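Local coordinates for LPXTG cell wall surface protein (Streptococcus gordonii, PDB 4IGB), which is a wall-attached surface protein, represented here by its N-terminal two-domain region, and probably serves as an adhesin in attachment to host surfaces, at residues D23-D28 with E255-G260. Residues are numbered along the deposited sequence; the frame is centred on the assembly and turned at random.
Sequences DISTLD and ENNVSG. With NA (sodium ion), chain R.
Asn257 offers both ends of its amide to the loop at residues 23-28. Its OD1 accepts from the backbone N of Ile24 at 2.8 Å, while its ND2 donates to Asp23 OD1, also at 2.8 Å and nearly straight (171°). These two bonds fix the rotation of the amide. The Asp23 and Asn257 side chains cross at about a right angle, their flat groups turned 53° apart: Asp23 OD1 lies in the plane of the Asn257 amide, yet Asn257 ND2 meets it from above the carboxylate plane. Asp23 OD1 also closes an Asx turn by accepting from Ser25 N (2.9 Å), and takes Ser25 OG on its syn side at 2.6 Å; three donors thus grip one oxygen. The contact lies in the N-terminal domain, joining the loop between strands 15-20 and 30-31 to helix 252-257. With CG2 anti to the backbone N, Ile24 brings this methyl to 3.7 Å from Asn256 OD1. Ser25 CA and CB lie over one face of the Asn256 amide, Asn256 ND2 being 3.6 Å from Ser25 CB; this amide donates through ND2 to Ser252 O and accepts at OD1 from Lys196 NZ. On the same helix, Glu255 OE2 binds the sodium ion at 2.7 Å, with Asp199 and Thr249 as further ligands.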
loop_
_atom_site.group_PDB
_atom_site.type_symbol
_atom_site.label_atom_id
_atom_site.label_comp_id
_atom_site.label_asym_id
_atom_site.label_seq_id
_atom_site.Cartn_x
_atom_site.Cartn_y
_atom_site.Cartn_z
ATOM N N ASP C 23 13.403 5.526 -9.679
ATOM C CA ASP C 23 12.464 6.564 -10.095
ATOM C C ASP C 23 11.051 6.242 -9.617
ATOM O O ASP C 23 10.369 5.362 -10.149
ATOM C CB ASP C 23 12.506 6.759 -11.614
ATOM C CG ASP C 23 11.432 7.699 -12.116
ATOM O OD1 ASP C 23 10.747 8.350 -11.294
ATOM O OD2 ASP C 23 11.279 7.792 -13.347
ATOM N N ILE C 24 10.621 6.961 -8.599
ATOM C CA ILE C 24 9.361 6.648 -7.940
ATOM C C ILE C 24 8.153 6.877 -8.848
ATOM O O ILE C 24 7.110 6.269 -8.642
ATOM C CB ILE C 24 9.245 7.405 -6.615
ATOM C CG1 ILE C 24 10.387 6.956 -5.686
ATOM C CG2 ILE C 24 7.884 7.153 -5.959
ATOM C CD1 ILE C 24 10.456 7.662 -4.374
ATOM N N SER C 25 8.316 7.720 -9.870
ATOM C CA SER C 25 7.229 8.024 -10.796
ATOM C C SER C 25 6.941 6.880 -11.767
ATOM O O SER C 25 5.871 6.829 -12.368
ATOM C CB SER C 25 7.513 9.316 -11.575
ATOM O OG SER C 25 8.610 9.158 -12.463
ATOM N N THR C 26 7.882 5.956 -11.916
ATOM C CA THR C 26 7.679 4.850 -12.844
ATOM C C THR C 26 7.679 3.468 -12.175
ATOM O O THR C 26 7.961 2.450 -12.813
ATOM C CB THR C 26 8.705 4.892 -13.992
ATOM O OG1 THR C 26 10.022 4.744 -13.455
ATOM C CG2 THR C 26 8.603 6.228 -14.728
ATOM N N LEU C 27 7.360 3.428 -10.886
ATOM C CA LEU C 27 7.171 2.148 -10.227
ATOM C C LEU C 27 6.116 1.398 -11.022
ATOM O O LEU C 27 5.295 2.017 -11.687
ATOM C CB LEU C 27 6.712 2.362 -8.784
ATOM C CG LEU C 27 7.782 2.903 -7.834
ATOM C CD1 LEU C 27 7.164 3.242 -6.490
ATOM C CD2 LEU C 27 8.905 1.884 -7.671
ATOM N N ASP C 28 6.140 0.069 -10.977
ATOM C CA ASP C 28 5.097 -0.710 -11.642
ATOM C C ASP C 28 4.166 -1.352 -10.614
ATOM O O ASP C 28 3.726 -2.484 -10.772
ATOM C CB ASP C 28 5.719 -1.775 -12.546
ATOM C CG ASP C 28 4.681 -2.558 -13.340
ATOM O OD1 ASP C 28 3.574 -2.026 -13.567
ATOM O OD2 ASP C 28 4.973 -3.709 -13.739
ATOM N N GLU C 255 7.420 15.508 -8.353
ATOM C CA GLU C 255 6.409 15.346 -7.322
ATOM C C GLU C 255 6.563 13.991 -6.632
ATOM O O GLU C 255 6.266 13.862 -5.447
ATOM C CB GLU C 255 5.010 15.521 -7.912
ATOM C CG GLU C 255 4.663 16.979 -8.193
ATOM C CD GLU C 255 3.395 17.135 -9.004
ATOM O OE1 GLU C 255 2.911 16.122 -9.544
ATOM O OE2 GLU C 255 2.885 18.269 -9.106
ATOM N N ASN C 256 7.059 13.006 -7.380
ATOM C CA ASN C 256 7.355 11.686 -6.835
ATOM C C ASN C 256 8.728 11.618 -6.186
ATOM O O ASN C 256 8.860 11.177 -5.054
ATOM C CB ASN C 256 7.276 10.620 -7.925
ATOM C CG ASN C 256 5.850 10.207 -8.244
ATOM O OD1 ASN C 256 5.306 9.293 -7.624
ATOM N ND2 ASN C 256 5.237 10.877 -9.217
ATOM N N ASN C 257 9.749 12.055 -6.918
ATOM C CA ASN C 257 11.134 11.852 -6.511
ATOM C C ASN C 257 11.696 12.922 -5.593
ATOM O O ASN C 257 12.524 12.628 -4.726
ATOM C CB ASN C 257 12.022 11.712 -7.743
ATOM C CG ASN C 257 11.767 10.436 -8.489
ATOM O OD1 ASN C 257 11.806 9.348 -7.908
ATOM N ND2 ASN C 257 11.499 10.550 -9.792
ATOM N N VAL C 258 11.244 14.162 -5.771
ATOM C CA VAL C 258 11.733 15.273 -4.962
ATOM C C VAL C 258 10.866 15.516 -3.720
ATOM O O VAL C 258 11.387 15.759 -2.630
ATOM C CB VAL C 258 11.858 16.582 -5.810
ATOM C CG1 VAL C 258 12.315 17.759 -4.953
ATOM C CG2 VAL C 258 12.831 16.371 -6.974
ATOM N N SER C 259 9.547 15.440 -3.874
ATOM C CA SER C 259 8.648 15.776 -2.769
ATOM C C SER C 259 7.617 14.676 -2.532
ATOM O O SER C 259 6.480 14.946 -2.129
ATOM C CB SER C 259 7.940 17.106 -3.040
ATOM O OG SER C 259 7.068 16.978 -4.146
ATOM N N GLY C 260 8.031 13.437 -2.763
ATOM C CA GLY C 260 7.187 12.283 -2.547
ATOM C C GLY C 260 8.012 11.121 -2.019
ATOM O O GLY C 260 9.235 11.205 -1.916
HETATM NA NA NA R . 3.192 20.575 -7.757
#